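Local coordinates for protein cycloalternan-forming enzyme (Listeria monocytogenes serovar 1/2a, PDB 5F7U) that is a multidomain protein of the glycosyl hydrolase family 31 group, with a TIM-barrel domain and a C-terminal family 6 carbohydrate-binding module that binds glycan and magnesium, at residues Trp52-Lys57 and Thr95-Thr100; Thr990-Tyr995 and His1058-Lys1063. The protein carries 1 engineered substitution. All blocks are in the same frame, centred on the assembly; numbering follows the deposited sequence.

Contact 1: Trp52-Lys57 and Thr95-Thr100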
loop_
_atom_site.group_PDB
_atom_site.type_symbol
_atom_site.label_atom_id
_atom_site.label_comp_id
_atom_site.label_asym_id
_atom_site.label_seq_id
_atom_site.Cartn_x
_atom_site.Cartn_y
_atom_site.Cartn_z
ATOM N N TRP A 52 50.643 -10.671 -6.772
ATOM C CA TRP A 52 50.718 -10.262 -8.161
ATOM C C TRP A 52 49.555 -10.819 -8.959
ATOM O O TRP A 52 48.794 -11.669 -8.473
ATOM C CB TRP A 52 52.068 -10.649 -8.783
ATOM C CG TRP A 52 52.242 -12.112 -9.040
ATOM C CD1 TRP A 52 52.041 -12.760 -10.229
ATOM C CD2 TRP A 52 52.646 -13.111 -8.099
ATOM N NE1 TRP A 52 52.308 -14.109 -10.087
ATOM C CE2 TRP A 52 52.686 -14.350 -8.794
ATOM C CE3 TRP A 52 52.999 -13.086 -6.740
ATOM C CZ2 TRP A 52 53.059 -15.556 -8.171
ATOM C CZ3 TRP A 52 53.361 -14.294 -6.114
ATOM C CH2 TRP A 52 53.387 -15.509 -6.838
ATOM N N VAL A 53 49.404 -10.310 -10.178
ATOM C CA VAL A 53 48.296 -10.700 -11.033
ATOM C C VAL A 53 48.882 -11.211 -12.346
ATOM O O VAL A 53 49.704 -10.534 -12.964
ATOM C CB VAL A 53 47.338 -9.526 -11.301
ATOM C CG1 VAL A 53 46.159 -9.978 -12.166
ATOM C CG2 VAL A 53 46.847 -8.937 -9.979
ATOM N N GLU A 54 48.456 -12.413 -12.729
ATOM C CA GLU A 54 48.773 -12.992 -14.019
ATOM C C GLU A 54 47.542 -12.881 -14.901
ATOM O O GLU A 54 46.433 -13.188 -14.475
ATOM C CB GLU A 54 49.201 -14.437 -13.838
ATOM C CG GLU A 54 50.495 -14.537 -13.060
ATOM C CD GLU A 54 50.975 -15.959 -12.840
ATOM O OE1 GLU A 54 50.367 -16.905 -13.394
ATOM O OE2 GLU A 54 51.982 -16.121 -12.118
ATOM N N TRP A 55 47.723 -12.416 -16.134
ATOM C CA TRP A 55 46.545 -12.006 -16.908
ATOM C C TRP A 55 46.774 -11.936 -18.399
ATOM O O TRP A 55 47.922 -11.881 -18.857
ATOM C CB TRP A 55 45.991 -10.670 -16.375
ATOM C CG TRP A 55 46.872 -9.457 -16.541
ATOM C CD1 TRP A 55 48.130 -9.258 -16.024
ATOM C CD2 TRP A 55 46.536 -8.264 -17.239
ATOM N NE1 TRP A 55 48.602 -8.022 -16.381
ATOM C CE2 TRP A 55 47.639 -7.376 -17.108
ATOM C CE3 TRP A 55 45.401 -7.842 -17.949
ATOM C CZ2 TRP A 55 47.654 -6.098 -17.689
ATOM C CZ3 TRP A 55 45.411 -6.569 -18.531
ATOM C CH2 TRP A 55 46.530 -5.709 -18.389
ATOM N N THR A 56 45.667 -11.981 -19.132
ATOM C CA THR A 56 45.668 -11.852 -20.590
ATOM C C THR A 56 44.703 -10.749 -20.992
ATOM O O THR A 56 43.718 -10.478 -20.289
ATOM C CB THR A 56 45.264 -13.162 -21.310
ATOM O OG1 THR A 56 43.958 -13.558 -20.883
ATOM C CG2 THR A 56 46.251 -14.291 -21.024
ATOM N N LYS A 57 44.999 -10.108 -22.115
ATOM C CA LYS A 57 44.097 -9.133 -22.711
ATOM C C LYS A 57 43.879 -9.587 -24.131
ATOM O O LYS A 57 44.845 -9.696 -24.893
ATOM C CB LYS A 57 44.708 -7.730 -22.688
ATOM C CG LYS A 57 43.905 -6.710 -23.493
ATOM C CD LYS A 57 44.293 -5.282 -23.168
ATOM C CE LYS A 57 45.591 -4.849 -23.805
ATOM N NZ LYS A 57 45.587 -3.361 -23.818
ATOM N N THR A 95 44.214 -14.004 -12.867
ATOM C CA THR A 95 44.314 -14.853 -11.692
ATOM C C THR A 95 45.145 -14.055 -10.693
ATOM O O THR A 95 46.196 -13.510 -11.040
ATOM C CB THR A 95 45.002 -16.190 -12.051
ATOM O OG1 THR A 95 44.217 -16.883 -13.029
ATOM C CG2 THR A 95 45.188 -17.106 -10.828
ATOM N N THR A 96 44.654 -13.946 -9.466
ATOM C CA THR A 96 45.394 -13.237 -8.416
ATOM C C THR A 96 46.201 -14.260 -7.639
ATOM O O THR A 96 45.734 -15.380 -7.434
ATOM C CB THR A 96 44.454 -12.420 -7.502
ATOM O OG1 THR A 96 43.455 -13.287 -6.959
ATOM C CG2 THR A 96 43.788 -11.320 -8.321
ATOM N N LYS A 97 47.418 -13.890 -7.241
ATOM C CA LYS A 97 48.355 -14.833 -6.611
ATOM C C LYS A 97 49.091 -14.229 -5.430
ATOM O O LYS A 97 49.421 -13.046 -5.443
ATOM C CB LYS A 97 49.400 -15.353 -7.613
ATOM C CG LYS A 97 48.795 -16.147 -8.754
ATOM C CD LYS A 97 49.849 -16.964 -9.469
ATOM C CE LYS A 97 49.181 -17.952 -10.399
ATOM N NZ LYS A 97 50.235 -18.780 -11.057
ATOM N N GLY A 98 49.326 -15.049 -4.413
ATOM C CA GLY A 98 50.186 -14.654 -3.293
ATOM C C GLY A 98 51.132 -15.769 -2.906
ATOM O O GLY A 98 50.770 -16.938 -2.974
ATOM N N SER A 99 52.350 -15.397 -2.520
ATOM C CA SER A 99 53.296 -16.332 -1.904
ATOM C C SER A 99 54.252 -15.593 -0.983
ATOM O O SER A 99 54.438 -14.380 -1.109
ATOM C CB SER A 99 54.076 -17.115 -2.958
ATOM O OG SER A 99 54.776 -16.238 -3.806
ATOM N N THR A 100 54.854 -16.338 -0.060
ATOM C CA THR A 100 55.794 -15.781 0.906
ATOM C C THR A 100 57.166 -16.382 0.627
ATOM O O THR A 100 57.299 -17.605 0.495
ATOM C CB THR A 100 55.337 -16.049 2.361
ATOM O OG1 THR A 100 53.996 -15.570 2.530
ATOM C CG2 THR A 100 56.244 -15.343 3.373
#
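In the E-set-like N-terminal region, the antiparallel pairing of W52-K57 with T95-T100 illustrates how a β-sheet face can be organised by three side chains: W52, E54 and K97. W52 and K97 form a hydrogen-bonded pair, as do E54 and T95, so the three groups rise from the same face. CG of W52 takes the crowded position between backbone N and carbonyl carbon (chi1 72°), which brings the indole over toward the neighbouring strand. There K97 CB sits above one ring face, offset toward the rim, 3.8 Å from the centroid of the six-membered ring of W52, a CH-pi contact. Beyond CG the lysine runs extended and crosses the indole obliquely. Its NZ then reaches OE1 of E54 at 3.0 Å in a salt bridge that arrives from above the carboxylate plane. The other carboxylate oxygen, E54 OE2, lies in the indole plane and accepts an almost straight bond (176°) from W52 NE1 at 2.9 Å. The glutamate is thus gripped by a ring N-H and an ammonium group, which fixes its rotation, while E107 offers K97 a second, weak and long ion pair. On the reverse face V53 and T96 are buried, and T96 OG1 bonds to E7. At the far rim of the indole, S99 OG lies in the ring plane, 3.3 Å from W52 CZ3.

Contact 2: Thr990-Tyr995 and His1058-Lys1063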
loop_
_atom_site.group_PDB
_atom_site.type_symbol
_atom_site.label_atom_id
_atom_site.label_comp_id
_atom_site.label_asym_id
_atom_site.label_seq_id
_atom_site.Cartn_x
_atom_site.Cartn_y
_atom_site.Cartn_z
ATOM N N THR A 990 -34.010 28.946 -1.646
ATOM C CA THR A 990 -34.549 29.431 -0.384
ATOM C C THR A 990 -33.656 28.965 0.746
ATOM O O THR A 990 -33.389 27.768 0.884
ATOM C CB THR A 990 -35.971 28.917 -0.150
ATOM O OG1 THR A 990 -36.787 29.280 -1.266
ATOM C CG2 THR A 990 -36.546 29.524 1.115
ATOM N N MET A 991 -33.181 29.909 1.550
ATOM C CA MET A 991 -32.457 29.564 2.770
ATOM C C MET A 991 -33.402 29.644 3.978
ATOM O O MET A 991 -33.910 30.728 4.299
ATOM C CB MET A 991 -31.249 30.494 2.930
ATOM C CG MET A 991 -30.460 30.254 4.214
ATOM S SD MET A 991 -28.967 31.258 4.334
ATOM C CE MET A 991 -29.649 32.923 4.450
ATOM N N GLU A 992 -33.682 28.495 4.605
ATOM C CA GLU A 992 -34.425 28.452 5.863
ATOM C C GLU A 992 -33.480 28.802 6.997
ATOM O O GLU A 992 -32.396 28.243 7.082
ATOM C CB GLU A 992 -34.964 27.050 6.151
ATOM C CG GLU A 992 -36.062 26.559 5.224
ATOM C CD GLU A 992 -36.653 25.233 5.693
ATOM O OE1 GLU A 992 -36.061 24.563 6.571
ATOM O OE2 GLU A 992 -37.722 24.845 5.198
ATOM N N VAL A 993 -33.893 29.737 7.840
ATOM C CA VAL A 993 -33.121 30.126 9.028
ATOM C C VAL A 993 -33.952 29.726 10.248
ATOM O O VAL A 993 -35.033 30.291 10.474
ATOM C CB VAL A 993 -32.802 31.653 9.040
ATOM C CG1 VAL A 993 -32.072 32.037 10.343
ATOM C CG2 VAL A 993 -31.962 32.043 7.816
ATOM N N ARG A 994 -33.455 28.759 11.022
ATOM C CA ARG A 994 -34.147 28.272 12.213
ATOM C C ARG A 994 -33.530 28.869 13.466
ATOM O O ARG A 994 -32.336 28.742 13.710
ATOM C CB ARG A 994 -34.172 26.733 12.277
ATOM C CG ARG A 994 -35.070 26.191 13.389
ATOM C CD ARG A 994 -35.348 24.714 13.226
ATOM N NE ARG A 994 -36.419 24.231 14.112
ATOM C CZ ARG A 994 -36.238 23.465 15.190
ATOM N NH1 ARG A 994 -35.018 23.076 15.568
ATOM N NH2 ARG A 994 -37.296 23.077 15.900
ATOM N N TYR A 995 -34.378 29.502 14.274
ATOM C CA TYR A 995 -33.902 30.347 15.362
ATOM C C TYR A 995 -34.966 30.414 16.451
ATOM O O TYR A 995 -36.132 30.054 16.230
ATOM C CB TYR A 995 -33.640 31.778 14.842
ATOM C CG TYR A 995 -34.946 32.490 14.546
ATOM C CD1 TYR A 995 -35.676 32.191 13.389
ATOM C CD2 TYR A 995 -35.490 33.392 15.463
ATOM C CE1 TYR A 995 -36.900 32.796 13.135
ATOM C CE2 TYR A 995 -36.710 34.004 15.221
ATOM C CZ TYR A 995 -37.399 33.701 14.057
ATOM O OH TYR A 995 -38.607 34.309 13.845
ATOM N N HIS A 1058 -29.706 26.488 12.907
ATOM C CA HIS A 1058 -29.188 25.949 11.642
ATOM C C HIS A 1058 -29.746 26.727 10.468
ATOM O O HIS A 1058 -30.673 27.513 10.637
ATOM C CB HIS A 1058 -29.531 24.443 11.482
ATOM C CG HIS A 1058 -30.985 24.135 11.215
ATOM N ND1 HIS A 1058 -31.642 23.097 11.844
ATOM C CD2 HIS A 1058 -31.883 24.670 10.353
ATOM C CE1 HIS A 1058 -32.881 23.012 11.389
ATOM N NE2 HIS A 1058 -33.056 23.960 10.486
ATOM N N VAL A 1059 -29.168 26.485 9.292
ATOM C CA VAL A 1059 -29.801 26.861 8.024
ATOM C C VAL A 1059 -30.035 25.629 7.149
ATOM O O VAL A 1059 -29.268 24.657 7.206
ATOM C CB VAL A 1059 -29.040 27.981 7.249
ATOM C CG1 VAL A 1059 -28.916 29.257 8.090
ATOM C CG2 VAL A 1059 -27.673 27.513 6.785
ATOM N N VAL A 1060 -31.112 25.671 6.360
ATOM C CA VAL A 1060 -31.411 24.641 5.364
ATOM C C VAL A 1060 -31.493 25.330 4.009
ATOM O O VAL A 1060 -32.107 26.404 3.897
ATOM C CB VAL A 1060 -32.712 23.858 5.713
ATOM C CG1 VAL A 1060 -33.199 23.022 4.534
ATOM C CG2 VAL A 1060 -32.456 22.947 6.912
ATOM N N ILE A 1061 -30.871 24.732 2.987
ATOM C CA ILE A 1061 -30.988 25.237 1.620
ATOM C C ILE A 1061 -31.994 24.362 0.882
ATOM O O ILE A 1061 -31.853 23.131 0.863
ATOM C CB ILE A 1061 -29.625 25.245 0.860
ATOM C CG1 ILE A 1061 -28.527 25.995 1.652
ATOM C CG2 ILE A 1061 -29.790 25.805 -0.563
ATOM C CD1 ILE A 1061 -28.803 27.461 1.986
ATOM N N LYS A 1062 -33.024 24.994 0.311
ATOM C CA LYS A 1062 -34.016 24.262 -0.454
ATOM C C LYS A 1062 -34.362 25.018 -1.723
ATOM O O LYS A 1062 -33.889 26.135 -1.943
ATOM C CB LYS A 1062 -35.269 23.958 0.391
ATOM C CG LYS A 1062 -36.007 25.170 0.931
ATOM C CD LYS A 1062 -37.224 24.759 1.760
ATOM C CE LYS A 1062 -38.073 25.971 2.096
ATOM N NZ LYS A 1062 -39.190 25.604 3.016
ATOM N N LYS A 1063 -35.191 24.393 -2.559
ATOM C CA LYS A 1063 -35.607 24.998 -3.818
ATOM C C LYS A 1063 -36.065 26.446 -3.613
ATOM O O LYS A 1063 -36.744 26.783 -2.634
ATOM C CB LYS A 1063 -36.725 24.175 -4.452
ATOM C CG LYS A 1063 -37.080 24.626 -5.851
ATOM C CD LYS A 1063 -38.396 24.021 -6.295
ATOM C CE LYS A 1063 -38.905 24.715 -7.536
ATOM N NZ LYS A 1063 -38.051 24.344 -8.700
ATOM O OXT LYS A 1063 -35.725 27.316 -4.413
HETATM O O HOH W 1 -35.258 24.851 9.209
#
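An antiparallel strand pairing within the family 6 carbohydrate-binding module joins T990-Y995 to H1058-K1063, which carries the end of the last strand, 1054-1062, and the C-terminal residue; its two faces are put to different uses. T990, E992 and R994 form hydrogen-bonded pairs with K1062, V1060 and H1058, and their side chains share one face. E992, its chain extended, lies alongside V1060, and K1062 crosses the glutamate at about a right angle. K1062 NZ meets the anti lone pair of E992 OE2 at 2.7 Å, and E1030 gives the lysine a second salt bridge. A water donates to E992 OE1 (2.8 Å) and lies in the H1058 ring plane, 2.7 Å from NE2 of that histidine, bridging the two side chains. R994 CB rests over one imidazole face, 3.8 Å from the centroid of the H1058 ring, while the arginine tip leads away to D1057, a magnesium ligand. ND1 of H1058 bonds to OG1 of T961, another residue of that magnesium site, consistent with a second-shell place for the histidine. At the C terminus T990 OG1 donates to a lone pair of K1063 O, 2.8 Å away. The reverse face is apolar: M991 CG touches I1061 CD1 at 3.9 Å and V1059 CB at 4.0 Å. M991, V993 and V1059 pack on F1044 of strand 1039-1045, while strand 1027-1035 pairs with T990-Y995 along its other edge and strand 941-942 flanks H1058-K1063.

In the fold
Read from the N terminus, the two contacts follow one another in series, neither nested nor crossing. Contact 1 closes first, returning the chain after 37 residues of mostly strand to pair 49-57 with 91-100 in the N-terminal β region. The polypeptide then builds the mutarotase-like domain, the eight-stranded parallel barrel and the β domains that follow, before contact 2 opens. That contact closes a longer excursion of 62 residues, again without helix, and brings the C-terminal strand back to 987-996. With centres about 92 Å apart on opposite sides of the chain's centre, each pairing holds together its own terminal β region, one at the N-terminal end and one at the C-terminal end of the chain.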